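Long-range contacts in probable sugar ABC transporter, sugar-binding protein (Streptococcus pneumoniae, PDB 2W7Y), which binds the blood group A trisaccharide and probably delivers such glycans to an ABC transporter for uptake: residues M159-N164 with S274-N279; F201-P206 with K248-N253; D268-K273 with G285-N290; L293-Y298 with G372-Q377. One frame throughout, in Å; residues are numbered along the deposited sequence.

Interaction 1: M159-N164 with S274-N279; sequences MGLWYN and SAVFFN. With A2G (2-acetamido-2-deoxy-alpha-D-galactopyranose), chain C.
With CG anti to its own carbonyl carbon (chi1 -59°), Trp162 lies on the same sheet face as Phe277, whose CG is anti to its backbone N (chi1 -177°), and Trp162 CB and Phe277 CB meet at 4.2 Å. The indole edge lies beside Phe277 O. Two bonds hold the pair across the antiparallel strands: Trp162 N to Phe277 O at 2.8 Å and Phe277 N to Trp162 O at 2.7 Å. Trp162 NE1 is used elsewhere, on Gly280 O. Tyr163 and Val276 form the next, non-hydrogen-bonded pair, and Asn164 N then reaches Ala275 O at 2.8 Å. On the side of Val276, Leu161 CD1 meets the edge of the Phe278 ring, 3.7 Å from Phe278 CE1. One water bridges Gly160 N and Asn279 O. Past the strand, Asn279 ND2 donates to O6 of the N-acetylgalactosamine at 2.9 Å. The arrangement is a short antiparallel ladder that leads, through Asn279 just past it, into the glycan pocket of a solute-binding protein.

Interaction 2: F201-P206 with K248-N253; sequences FGAGEP and KEIQAN. With A2G (2-acetamido-2-deoxy-alpha-D-galactopyranose), chain C.
Phe201 and Asn253 stack flat on each other while their polar atoms also bond. The Phe201 ring is swung between its own backbone N and carbonyl carbon (chi1 54°), which carries it over toward the end of helix 237-252. Asn253 has CG anti to its backbone N (chi1 -168°), and its amide lies nearly parallel to the ring, the planes 5° apart. Asn253 OD1 sits over the ring centre, 3.6 Å above the plane. From the same amide, ND2 donates to Phe201 O at 2.7 Å. OD1 also takes a weak bond from Phe201 N at 3.3 Å. One side chain therefore meets both polar backbone atoms of Phe201, and this fixes the rotation of the amide.

The ring edge is also packed. Ile250 CD1 lies 3.8 Å from Phe201 CE2. Glu249 bends at its second torsion, which brings OE1 beside the edge at 3.7 Å from Phe201 CE1. That carboxylate is paired with Arg193, which also bonds to Asn253 OD1. Ala203 CB rests on Ile250 CG1.

Farther along the loop, Glu205 extends away from the helix. Its OE1 accepts from O3 of the N-acetylgalactosamine at 2.6 Å, and its OE2 accepts from O4 at 2.7 Å. The contact thus joins the end of a helix to a loop that reaches the sugar, a bidentate carboxylate grip in the glycan pocket.

Interaction 3: D268-K273 with G285-N290; sequences DFQEGK and GEMSKN
Phe269 and Met287, a selenomethionine, form a Met-aromatic contact between the ends of helices 262-270 and 284-287. This is the tight, buried part. The selenium approaches the ring edge, 4.8 Å from the centroid and 81° off the ring normal. Bends at the second and third torsions of Met287 place SE 3.7 Å from Phe269 CD2. They also lead the methyl CE to Gln270 CG at 3.5 Å, where the two side chains cross at about a right angle. Leu293 and Trp162 pack against both Phe269 and Met287, so the pair belongs to the core beside the sheet.

Gln270 spans both parts. Its CG belongs to the tight packing, and only its amide end reaches the looser, partly exposed polar side. There it crosses Glu286, with amide and carboxylate planes 64° apart. Beyond it, Glu271 and Lys273 form a salt bridge on the exposed turn. Gly272 takes a positive phi there and ends the helix in a Schellman motif.

A hydrogen bond from Asn290 joins the segments. Asn290 closes a type I turn that starts at Met287, and its OD1 is held by Ser292 N. Its ND2 donates to Gln270 O at 2.9 Å, coming from above the carbonyl plane, 46° out of it.

Interaction 4: L293-Y298 with G372-Q377; sequences LAPGIY and GQAITQ
Pro295 and Gln377 contribute most of the surface buried here, and Ile297 and Gln373 add smaller shares. Pro295 sits on strand 293-296 and points its ring at helix 366-379. The short strand and helix segments run nearly parallel, 24° between their directions and 7.9 Å apart at closest approach. Pro295 CB rests against the methyl of Ala374 at 3.7 Å. Its CG and CD meet Gln373, whose extended chain crosses the ring at about a right angle. There Pro295 CG lies 3.6 Å from the amide carbon, Gln373 CD.

Gln377 reaches over from the next turn of the helix. Its CG is anti to its carbonyl carbon (chi1 -73°), and the chain beyond is extended, which sets the amide against the Pro295 carbonyl. Gln377 NE2 donates to Pro295 O at 3.0 Å. The acceptor lies in the amide plane of Gln377. Gln377 OE1 packs 3.3 Å from Pro295 CB. Ile297 CG2 touches Gln377 CB at 4.2 Å. Along the strand's edge, the backbones of Gly296 and Ala294 bond to Leu161 and Tyr163 of strand 157-164.

Proline has no backbone N-H to give, so Pro295 can take part in hydrogen bonding only through its carbonyl. The contact mixes proline packing with glutamine amides, and one hydrogen bond from a side-chain amide ties helix to strand. Its donor stands well above the carbonyl plane rather than on a lone pair, so the bond is probably less directional.

Of the segments in these contacts, 159-164 on strand 157-164 comes first. Interaction 1 joins it to 274-279 and closes a loop of 109 residues, most of them helical. Interaction 2 lies wholly within that loop, tying the stretch after strand 199-201 to the end of helix 237-252. Interaction 3 crosses interaction 1: it starts at 268-273, inside the loop, and ends at 285-290, beyond it. Interaction 4 opens only afterwards and brings helix 366-379 back to strand 293-296. That strand pairs with 157-164, so interactions 1 and 4 share a sheet. Phe278 packs on Phe201 between interactions 1 and 2, and Phe269 links interactions 1 and 3. Interactions 1 and 2 both reach the N-acetylgalactosamine.

Interaction 1: M159-N164 with S274-N279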
loop_
_atom_site.group_PDB
_atom_site.type_symbol
_atom_site.label_atom_id
_atom_site.label_comp_id
_atom_site.label_asym_id
_atom_site.label_seq_id
_atom_site.Cartn_x
_atom_site.Cartn_y
_atom_site.Cartn_z
HETATM N N MSE A 159 2.692 -1.064 6.335
HETATM C CA MSE A 159 1.362 -1.598 6.622
HETATM C C MSE A 159 1.291 -2.740 7.645
HETATM O O MSE A 159 1.803 -3.840 7.412
HETATM C CB MSE A 159 0.678 -2.002 5.314
HETATM C CG MSE A 159 -0.553 -2.865 5.490
HETATM SE SE MSE A 159 -1.652 -2.886 3.898
HETATM C CE MSE A 159 -0.314 -3.357 2.582
ATOM N N GLY A 160 0.643 -2.459 8.772
ATOM C CA GLY A 160 0.169 -3.495 9.683
ATOM C C GLY A 160 -1.332 -3.628 9.503
ATOM O O GLY A 160 -1.828 -3.713 8.377
ATOM N N LEU A 161 -2.067 -3.641 10.608
ATOM C CA LEU A 161 -3.524 -3.647 10.533
ATOM C C LEU A 161 -4.135 -2.835 11.683
ATOM O O LEU A 161 -3.405 -2.322 12.541
ATOM C CB LEU A 161 -4.065 -5.095 10.434
ATOM C CG LEU A 161 -4.418 -6.080 11.570
ATOM C CD1 LEU A 161 -4.093 -7.513 11.141
ATOM C CD2 LEU A 161 -3.764 -5.797 12.898
ATOM N N TRP A 162 -5.460 -2.699 11.680
ATOM C CA TRP A 162 -6.162 -1.987 12.745
ATOM C C TRP A 162 -7.262 -2.854 13.338
ATOM O O TRP A 162 -7.883 -3.644 12.630
ATOM C CB TRP A 162 -6.738 -0.664 12.235
ATOM C CG TRP A 162 -5.692 0.264 11.678
ATOM C CD1 TRP A 162 -5.239 0.311 10.389
ATOM C CD2 TRP A 162 -4.971 1.275 12.394
ATOM N NE1 TRP A 162 -4.286 1.290 10.257
ATOM C CE2 TRP A 162 -4.097 1.894 11.471
ATOM C CE3 TRP A 162 -4.981 1.722 13.724
ATOM C CZ2 TRP A 162 -3.235 2.938 11.838
ATOM C CZ3 TRP A 162 -4.125 2.753 14.088
ATOM C CH2 TRP A 162 -3.265 3.353 13.147
ATOM N N TYR A 163 -7.495 -2.710 14.639
ATOM C CA TYR A 163 -8.525 -3.492 15.315
ATOM C C TYR A 163 -9.263 -2.680 16.375
ATOM O O TYR A 163 -8.707 -1.734 16.946
ATOM C CB TYR A 163 -7.935 -4.776 15.911
ATOM C CG TYR A 163 -7.211 -4.597 17.229
ATOM C CD1 TYR A 163 -5.920 -4.072 17.272
ATOM C CD2 TYR A 163 -7.815 -4.971 18.433
ATOM C CE1 TYR A 163 -5.249 -3.912 18.479
ATOM C CE2 TYR A 163 -7.154 -4.815 19.647
ATOM C CZ TYR A 163 -5.873 -4.282 19.663
ATOM O OH TYR A 163 -5.215 -4.129 20.856
ATOM N N ASN A 164 -10.519 -3.050 16.616
ATOM C CA ASN A 164 -11.335 -2.427 17.651
ATOM C C ASN A 164 -11.143 -3.145 18.984
ATOM O O ASN A 164 -11.574 -4.291 19.149
ATOM C CB ASN A 164 -12.812 -2.419 17.240
ATOM C CG ASN A 164 -13.675 -1.544 18.140
ATOM O OD1 ASN A 164 -13.628 -1.644 19.365
ATOM N ND2 ASN A 164 -14.479 -0.686 17.527
ATOM N N SER A 274 -17.189 -3.042 12.262
ATOM C CA SER A 274 -16.279 -4.162 12.010
ATOM C C SER A 274 -15.185 -4.238 13.078
ATOM O O SER A 274 -14.928 -3.257 13.781
ATOM C CB SER A 274 -15.677 -4.087 10.599
ATOM O OG SER A 274 -15.022 -2.851 10.365
ATOM N N ALA A 275 -14.562 -5.409 13.204
ATOM C CA ALA A 275 -13.588 -5.663 14.268
ATOM C C ALA A 275 -12.153 -5.368 13.844
ATOM O O ALA A 275 -11.367 -4.853 14.632
ATOM C CB ALA A 275 -13.708 -7.095 14.772
ATOM N N VAL A 276 -11.824 -5.705 12.602
ATOM C CA VAL A 276 -10.480 -5.489 12.074
ATOM C C VAL A 276 -10.498 -4.823 10.688
ATOM O O VAL A 276 -11.440 -4.990 9.910
ATOM C CB VAL A 276 -9.614 -6.798 12.124
ATOM C CG1 VAL A 276 -10.400 -7.978 11.647
ATOM C CG2 VAL A 276 -8.308 -6.652 11.335
ATOM N N PHE A 277 -9.451 -4.048 10.415
ATOM C CA PHE A 277 -9.337 -3.255 9.198
ATOM C C PHE A 277 -7.919 -3.367 8.670
ATOM O O PHE A 277 -6.979 -2.875 9.289
ATOM C CB PHE A 277 -9.694 -1.793 9.504
ATOM C CG PHE A 277 -9.678 -0.879 8.308
ATOM C CD1 PHE A 277 -10.296 -1.243 7.114
ATOM C CD2 PHE A 277 -9.077 0.370 8.393
ATOM C CE1 PHE A 277 -10.290 -0.386 6.018
ATOM C CE2 PHE A 277 -9.069 1.237 7.306
ATOM C CZ PHE A 277 -9.675 0.858 6.113
ATOM N N PHE A 278 -7.770 -4.032 7.531
ATOM C CA PHE A 278 -6.460 -4.217 6.921
ATOM C C PHE A 278 -6.090 -3.013 6.054
ATOM O O PHE A 278 -6.414 -2.963 4.863
ATOM C CB PHE A 278 -6.406 -5.526 6.111
ATOM C CG PHE A 278 -6.909 -6.732 6.866
ATOM C CD1 PHE A 278 -6.193 -7.247 7.942
ATOM C CD2 PHE A 278 -8.097 -7.351 6.499
ATOM C CE1 PHE A 278 -6.655 -8.357 8.649
ATOM C CE2 PHE A 278 -8.565 -8.463 7.195
ATOM C CZ PHE A 278 -7.847 -8.965 8.278
ATOM N N ASN A 279 -5.437 -2.033 6.677
ATOM C CA ASN A 279 -4.923 -0.860 5.969
ATOM C C ASN A 279 -3.617 -0.372 6.600
ATOM O O ASN A 279 -3.282 -0.760 7.720
ATOM C CB ASN A 279 -5.968 0.260 5.915
ATOM C CG ASN A 279 -5.743 1.221 4.753
ATOM O OD1 ASN A 279 -4.928 0.958 3.865
ATOM N ND2 ASN A 279 -6.462 2.341 4.758
HETATM O O5 A2G C . -4.383 2.554 0.495
HETATM C C1 A2G C . -3.424 2.507 -0.596
HETATM C C2 A2G C . -3.944 1.522 -1.630
HETATM N N2 A2G C . -3.051 1.445 -2.787
HETATM C C3 A2G C . -5.319 1.984 -2.132
HETATM O O3 A2G C . -5.780 1.122 -3.174
HETATM C C4 A2G C . -6.316 2.053 -0.974
HETATM O O4 A2G C . -6.540 0.744 -0.434
HETATM C C5 A2G C . -5.745 2.975 0.111
HETATM C C6 A2G C . -6.646 3.031 1.343
HETATM O O6 A2G C . -5.990 3.806 2.349
HETATM C C7 A2G C . -2.568 0.289 -3.228
HETATM O O7 A2G C . -2.788 -0.806 -2.711
HETATM C C8 A2G C . -1.676 0.415 -4.460
HETATM O O HOH W 1 -1.094 -0.358 9.280
HETATM O O HOH W 2 -14.677 -0.863 14.772
#

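Interaction 2: F201-P206 with K248-N253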
loop_
_atom_site.group_PDB
_atom_site.type_symbol
_atom_site.label_atom_id
_atom_site.label_comp_id
_atom_site.label_asym_id
_atom_site.label_seq_id
_atom_site.Cartn_x
_atom_site.Cartn_y
_atom_site.Cartn_z
ATOM N N PHE A 201 -14.185 -8.633 9.316
ATOM C CA PHE A 201 -13.383 -7.712 8.514
ATOM C C PHE A 201 -13.971 -7.519 7.120
ATOM O O PHE A 201 -14.769 -8.337 6.648
ATOM C CB PHE A 201 -11.922 -8.192 8.419
ATOM C CG PHE A 201 -11.764 -9.610 7.918
ATOM C CD1 PHE A 201 -11.683 -10.675 8.815
ATOM C CD2 PHE A 201 -11.676 -9.877 6.551
ATOM C CE1 PHE A 201 -11.534 -11.990 8.361
ATOM C CE2 PHE A 201 -11.527 -11.185 6.085
ATOM C CZ PHE A 201 -11.456 -12.246 6.993
ATOM N N GLY A 202 -13.581 -6.428 6.467
ATOM C CA GLY A 202 -13.891 -6.231 5.055
ATOM C C GLY A 202 -12.971 -7.057 4.175
ATOM O O GLY A 202 -11.761 -7.101 4.399
ATOM N N ALA A 203 -13.550 -7.720 3.177
ATOM C CA ALA A 203 -12.782 -8.508 2.214
ATOM C C ALA A 203 -12.859 -7.891 0.818
ATOM O O ALA A 203 -13.741 -7.085 0.534
ATOM C CB ALA A 203 -13.264 -9.952 2.198
ATOM N N GLY A 204 -11.935 -8.284 -0.051
ATOM C CA GLY A 204 -11.792 -7.677 -1.376
ATOM C C GLY A 204 -10.326 -7.350 -1.566
ATOM O O GLY A 204 -9.479 -8.242 -1.494
ATOM N N GLU A 205 -10.024 -6.069 -1.785
ATOM C CA GLU A 205 -8.642 -5.580 -1.765
ATOM C C GLU A 205 -7.913 -5.920 -0.450
ATOM O O GLU A 205 -6.774 -6.383 -0.493
ATOM C CB GLU A 205 -8.580 -4.068 -2.041
ATOM C CG GLU A 205 -7.163 -3.471 -1.998
ATOM C CD GLU A 205 -7.150 -1.946 -2.019
ATOM O OE1 GLU A 205 -6.296 -1.368 -2.720
ATOM O OE2 GLU A 205 -7.990 -1.320 -1.338
ATOM N N PRO A 206 -8.556 -5.686 0.719
ATOM C CA PRO A 206 -7.902 -6.004 1.997
ATOM C C PRO A 206 -7.517 -7.472 2.208
ATOM O O PRO A 206 -6.658 -7.759 3.043
ATOM C CB PRO A 206 -8.952 -5.602 3.033
ATOM C CG PRO A 206 -9.805 -4.604 2.343
ATOM C CD PRO A 206 -9.887 -5.086 0.940
ATOM N N LYS A 248 -10.683 -19.813 2.734
ATOM C CA LYS A 248 -11.536 -20.431 3.751
ATOM C C LYS A 248 -12.019 -19.400 4.768
ATOM O O LYS A 248 -13.180 -19.430 5.194
ATOM C CB LYS A 248 -10.785 -21.553 4.475
ATOM C CG LYS A 248 -10.741 -22.875 3.724
ATOM C CD LYS A 248 -9.746 -23.837 4.357
ATOM C CE LYS A 248 -10.172 -24.270 5.758
ATOM N NZ LYS A 248 -9.103 -25.047 6.454
ATOM N N GLU A 249 -11.119 -18.495 5.150
ATOM C CA GLU A 249 -11.434 -17.429 6.097
ATOM C C GLU A 249 -12.332 -16.357 5.478
ATOM O O GLU A 249 -13.231 -15.835 6.138
ATOM C CB GLU A 249 -10.149 -16.817 6.668
ATOM C CG GLU A 249 -10.359 -15.821 7.809
ATOM C CD GLU A 249 -11.249 -16.344 8.932
ATOM O OE1 GLU A 249 -11.894 -15.510 9.594
ATOM O OE2 GLU A 249 -11.313 -17.572 9.159
ATOM N N ILE A 250 -12.088 -16.047 4.208
ATOM C CA ILE A 250 -12.911 -15.103 3.451
ATOM C C ILE A 250 -14.338 -15.643 3.238
ATOM O O ILE A 250 -15.311 -14.877 3.261
ATOM C CB ILE A 250 -12.228 -14.740 2.098
ATOM C CG1 ILE A 250 -11.339 -13.493 2.228
ATOM C CG2 ILE A 250 -13.255 -14.457 1.018
ATOM C CD1 ILE A 250 -10.329 -13.490 3.374
ATOM N N GLN A 251 -14.455 -16.957 3.047
ATOM C CA GLN A 251 -15.756 -17.606 2.885
ATOM C C GLN A 251 -16.521 -17.631 4.212
ATOM O O GLN A 251 -17.726 -17.379 4.246
ATOM C CB GLN A 251 -15.586 -19.018 2.321
ATOM C CG GLN A 251 -16.829 -19.569 1.631
ATOM C CD GLN A 251 -16.561 -20.872 0.909
ATOM O OE1 GLN A 251 -16.198 -21.871 1.525
ATOM N NE2 GLN A 251 -16.744 -20.869 -0.405
ATOM N N ALA A 252 -15.802 -17.917 5.296
ATOM C CA ALA A 252 -16.350 -17.877 6.651
ATOM C C ALA A 252 -16.734 -16.455 7.061
ATOM O O ALA A 252 -17.643 -16.259 7.869
ATOM C CB ALA A 252 -15.350 -18.462 7.643
ATOM N N ASN A 253 -16.034 -15.475 6.493
ATOM C CA ASN A 253 -16.291 -14.058 6.747
ATOM C C ASN A 253 -17.631 -13.578 6.172
ATOM O O ASN A 253 -18.174 -12.563 6.614
ATOM C CB ASN A 253 -15.133 -13.210 6.203
ATOM C CG ASN A 253 -15.178 -11.769 6.677
ATOM O OD1 ASN A 253 -15.148 -11.492 7.876
ATOM N ND2 ASN A 253 -15.241 -10.840 5.732
HETATM O O5 A2G C . -4.383 2.554 0.495
HETATM C C1 A2G C . -3.424 2.507 -0.596
HETATM C C2 A2G C . -3.944 1.522 -1.630
HETATM N N2 A2G C . -3.051 1.445 -2.787
HETATM C C3 A2G C . -5.319 1.984 -2.132
HETATM O O3 A2G C . -5.780 1.122 -3.174
HETATM C C4 A2G C . -6.316 2.053 -0.974
HETATM O O4 A2G C . -6.540 0.744 -0.434
HETATM C C5 A2G C . -5.745 2.975 0.111
HETATM C C6 A2G C . -6.646 3.031 1.343
HETATM O O6 A2G C . -5.990 3.806 2.349
HETATM C C7 A2G C . -2.568 0.289 -3.228
HETATM O O7 A2G C . -2.788 -0.806 -2.711
HETATM C C8 A2G C . -1.676 0.415 -4.460
#

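Interaction 3: D268-K273 with G285-N290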
loop_
_atom_site.group_PDB
_atom_site.type_symbol
_atom_site.label_atom_id
_atom_site.label_comp_id
_atom_site.label_asym_id
_atom_site.label_seq_id
_atom_site.Cartn_x
_atom_site.Cartn_y
_atom_site.Cartn_z
ATOM N N ASP A 268 -17.114 2.028 8.076
ATOM C CA ASP A 268 -17.695 0.994 8.941
ATOM C C ASP A 268 -16.860 0.768 10.185
ATOM O O ASP A 268 -17.397 0.652 11.287
ATOM C CB ASP A 268 -17.828 -0.333 8.186
ATOM C CG ASP A 268 -19.092 -0.419 7.354
ATOM O OD1 ASP A 268 -19.934 0.506 7.417
ATOM O OD2 ASP A 268 -19.244 -1.430 6.638
ATOM N N PHE A 269 -15.543 0.715 9.991
ATOM C CA PHE A 269 -14.592 0.479 11.067
ATOM C C PHE A 269 -14.549 1.641 12.058
ATOM O O PHE A 269 -14.529 1.419 13.269
ATOM C CB PHE A 269 -13.202 0.194 10.492
ATOM C CG PHE A 269 -12.199 -0.229 11.521
ATOM C CD1 PHE A 269 -12.338 -1.441 12.196
ATOM C CD2 PHE A 269 -11.111 0.578 11.814
ATOM C CE1 PHE A 269 -11.409 -1.831 13.150
ATOM C CE2 PHE A 269 -10.179 0.192 12.764
ATOM C CZ PHE A 269 -10.331 -1.012 13.435
ATOM N N GLN A 270 -14.548 2.865 11.531
ATOM C CA GLN A 270 -14.619 4.092 12.334
ATOM C C GLN A 270 -15.889 4.151 13.176
ATOM O O GLN A 270 -15.896 4.739 14.259
ATOM C CB GLN A 270 -14.569 5.329 11.429
ATOM C CG GLN A 270 -13.239 5.554 10.723
ATOM C CD GLN A 270 -13.279 6.685 9.704
ATOM O OE1 GLN A 270 -12.755 6.555 8.594
ATOM N NE2 GLN A 270 -13.895 7.799 10.078
ATOM N N GLU A 271 -16.958 3.542 12.664
ATOM C CA GLU A 271 -18.267 3.564 13.310
ATOM C C GLU A 271 -18.508 2.342 14.200
ATOM O O GLU A 271 -19.578 2.200 14.788
ATOM C CB GLU A 271 -19.374 3.702 12.259
ATOM C CG GLU A 271 -19.375 5.049 11.529
ATOM C CD GLU A 271 -20.421 5.147 10.424
ATOM O OE1 GLU A 271 -21.005 4.111 10.031
ATOM O OE2 GLU A 271 -20.658 6.276 9.940
ATOM N N GLY A 272 -17.512 1.465 14.291
ATOM C CA GLY A 272 -17.593 0.284 15.149
ATOM C C GLY A 272 -18.456 -0.836 14.602
ATOM O O GLY A 272 -19.026 -1.617 15.367
ATOM N N LYS A 273 -18.545 -0.918 13.278
ATOM C CA LYS A 273 -19.342 -1.951 12.607
ATOM C C LYS A 273 -18.513 -3.176 12.220
ATOM O O LYS A 273 -19.069 -4.217 11.882
ATOM C CB LYS A 273 -20.044 -1.373 11.377
ATOM C CG LYS A 273 -21.118 -0.346 11.698
ATOM C CD LYS A 273 -21.752 0.200 10.428
ATOM C CE LYS A 273 -23.040 0.955 10.727
ATOM N NZ LYS A 273 -22.791 2.265 11.388
ATOM N N GLY A 285 -4.860 9.228 10.646
ATOM C CA GLY A 285 -5.663 10.447 10.738
ATOM C C GLY A 285 -7.161 10.204 10.803
ATOM O O GLY A 285 -7.892 10.951 11.461
ATOM N N GLU A 286 -7.614 9.163 10.110
ATOM C CA GLU A 286 -9.022 8.766 10.119
ATOM C C GLU A 286 -9.321 7.906 11.338
ATOM O O GLU A 286 -10.456 7.835 11.810
ATOM C CB GLU A 286 -9.367 7.986 8.844
ATOM C CG GLU A 286 -9.328 8.812 7.567
ATOM C CD GLU A 286 -10.405 9.872 7.528
ATOM O OE1 GLU A 286 -10.058 11.069 7.397
ATOM O OE2 GLU A 286 -11.599 9.511 7.637
HETATM N N MSE A 287 -8.277 7.268 11.851
HETATM C CA MSE A 287 -8.411 6.298 12.922
HETATM C C MSE A 287 -8.405 6.939 14.312
HETATM O O MSE A 287 -9.122 6.487 15.209
HETATM C CB MSE A 287 -7.313 5.244 12.787
HETATM C CG MSE A 287 -7.823 3.822 12.845
HETATM SE SE MSE A 287 -8.498 3.047 11.180
HETATM C CE MSE A 287 -10.028 4.171 10.764
ATOM N N SER A 288 -7.620 8.005 14.472
ATOM C CA SER A 288 -7.443 8.692 15.759
ATOM C C SER A 288 -8.723 9.330 16.307
ATOM O O SER A 288 -8.784 9.694 17.483
ATOM C CB SER A 288 -6.348 9.756 15.650
ATOM O OG SER A 288 -6.760 10.839 14.833
ATOM N N LYS A 289 -9.732 9.465 15.448
ATOM C CA LYS A 289 -11.036 10.021 15.828
ATOM C C LYS A 289 -11.780 9.094 16.794
ATOM O O LYS A 289 -12.517 9.552 17.666
ATOM C CB LYS A 289 -11.888 10.274 14.577
ATOM C CG LYS A 289 -11.218 11.146 13.499
ATOM C CD LYS A 289 -11.226 12.624 13.887
ATOM C CE LYS A 289 -11.031 13.524 12.675
ATOM N NZ LYS A 289 -11.270 14.958 13.008
ATOM N N ASN A 290 -11.572 7.790 16.630
ATOM C CA ASN A 290 -12.165 6.780 17.495
ATOM C C ASN A 290 -11.064 6.127 18.342
ATOM O O ASN A 290 -10.233 5.388 17.817
ATOM C CB ASN A 290 -12.915 5.745 16.642
ATOM C CG ASN A 290 -13.731 4.759 17.467
ATOM O OD1 ASN A 290 -13.545 4.626 18.677
ATOM N ND2 ASN A 290 -14.644 4.056 16.805
#

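Interaction 4: L293-Y298 with G372-Q377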
loop_
_atom_site.group_PDB
_atom_site.type_symbol
_atom_site.label_atom_id
_atom_site.label_comp_id
_atom_site.label_asym_id
_atom_site.label_seq_id
_atom_site.Cartn_x
_atom_site.Cartn_y
_atom_site.Cartn_z
ATOM N N LEU A 293 -9.971 2.058 18.594
ATOM C CA LEU A 293 -9.232 1.292 17.605
ATOM C C LEU A 293 -7.712 1.499 17.668
ATOM O O LEU A 293 -7.218 2.608 17.901
ATOM C CB LEU A 293 -9.813 1.501 16.196
ATOM C CG LEU A 293 -10.313 2.900 15.855
ATOM C CD1 LEU A 293 -9.113 3.688 15.468
ATOM C CD2 LEU A 293 -11.344 2.922 14.733
ATOM N N ALA A 294 -6.985 0.405 17.479
ATOM C CA ALA A 294 -5.560 0.375 17.738
ATOM C C ALA A 294 -4.779 -0.314 16.612
ATOM O O ALA A 294 -5.330 -1.139 15.878
ATOM C CB ALA A 294 -5.297 -0.307 19.077
ATOM N N PRO A 295 -3.493 0.044 16.455
ATOM C CA PRO A 295 -2.669 -0.678 15.488
ATOM C C PRO A 295 -2.226 -2.061 15.979
ATOM O O PRO A 295 -2.001 -2.266 17.172
ATOM C CB PRO A 295 -1.456 0.238 15.305
ATOM C CG PRO A 295 -1.369 1.021 16.558
ATOM C CD PRO A 295 -2.757 1.142 17.113
ATOM N N GLY A 296 -2.117 -2.996 15.043
ATOM C CA GLY A 296 -1.510 -4.291 15.292
ATOM C C GLY A 296 -0.865 -4.768 14.013
ATOM O O GLY A 296 -0.866 -4.057 13.012
ATOM N N ILE A 297 -0.310 -5.973 14.036
ATOM C CA ILE A 297 0.212 -6.592 12.815
ATOM C C ILE A 297 -0.375 -7.992 12.631
ATOM O O ILE A 297 -1.235 -8.417 13.407
ATOM C CB ILE A 297 1.776 -6.591 12.744
ATOM C CG1 ILE A 297 2.394 -7.279 13.971
ATOM C CG2 ILE A 297 2.310 -5.165 12.570
ATOM C CD1 ILE A 297 3.870 -7.579 13.842
ATOM N N TYR A 298 0.101 -8.697 11.611
ATOM C CA TYR A 298 -0.476 -9.965 11.177
ATOM C C TYR A 298 0.091 -11.162 11.948
ATOM O O TYR A 298 1.169 -11.049 12.538
ATOM C CB TYR A 298 -0.281 -10.118 9.663
ATOM C CG TYR A 298 -0.942 -9.009 8.871
ATOM C CD1 TYR A 298 -2.219 -9.174 8.337
ATOM C CD2 TYR A 298 -0.300 -7.784 8.681
ATOM C CE1 TYR A 298 -2.832 -8.151 7.618
ATOM C CE2 TYR A 298 -0.901 -6.760 7.971
ATOM C CZ TYR A 298 -2.167 -6.945 7.443
ATOM O OH TYR A 298 -2.765 -5.922 6.743
ATOM N N GLY A 372 3.067 6.912 14.946
ATOM C CA GLY A 372 4.365 6.460 15.436
ATOM C C GLY A 372 4.301 5.080 16.058
ATOM O O GLY A 372 5.245 4.297 15.931
ATOM N N GLN A 373 3.186 4.785 16.726
ATOM C CA GLN A 373 2.943 3.469 17.316
ATOM C C GLN A 373 2.800 2.406 16.233
ATOM O O GLN A 373 3.388 1.329 16.330
ATOM C CB GLN A 373 1.689 3.489 18.204
ATOM C CG GLN A 373 1.566 2.262 19.104
ATOM C CD GLN A 373 0.160 2.018 19.635
ATOM O OE1 GLN A 373 -0.716 2.886 19.570
ATOM N NE2 GLN A 373 -0.058 0.823 20.173
ATOM N N ALA A 374 2.024 2.725 15.199
ATOM C CA ALA A 374 1.812 1.828 14.065
ATOM C C ALA A 374 3.103 1.563 13.285
ATOM O O ALA A 374 3.372 0.424 12.898
ATOM C CB ALA A 374 0.724 2.380 13.149
ATOM N N ILE A 375 3.899 2.607 13.066
ATOM C CA ILE A 375 5.194 2.460 12.382
ATOM C C ILE A 375 6.181 1.594 13.185
ATOM O O ILE A 375 6.815 0.699 12.623
ATOM C CB ILE A 375 5.825 3.836 12.012
ATOM C CG1 ILE A 375 4.958 4.567 10.977
ATOM C CG2 ILE A 375 7.242 3.652 11.469
ATOM C CD1 ILE A 375 5.308 6.040 10.803
ATOM N N THR A 376 6.288 1.855 14.489
ATOM C CA THR A 376 7.177 1.098 15.385
ATOM C C THR A 376 6.858 -0.406 15.404
ATOM O O THR A 376 7.767 -1.233 15.494
ATOM C CB THR A 376 7.185 1.697 16.825
ATOM O OG1 THR A 376 7.757 3.009 16.787
ATOM C CG2 THR A 376 7.998 0.851 17.801
ATOM N N GLN A 377 5.573 -0.749 15.306
ATOM C CA GLN A 377 5.146 -2.150 15.243
ATOM C C GLN A 377 5.680 -2.877 14.008
ATOM O O GLN A 377 6.153 -4.010 14.117
ATOM C CB GLN A 377 3.624 -2.255 15.289
ATOM C CG GLN A 377 3.018 -1.971 16.655
ATOM C CD GLN A 377 1.510 -2.047 16.632
ATOM O OE1 GLN A 377 0.900 -2.085 15.564
ATOM N NE2 GLN A 377 0.897 -2.074 17.809
#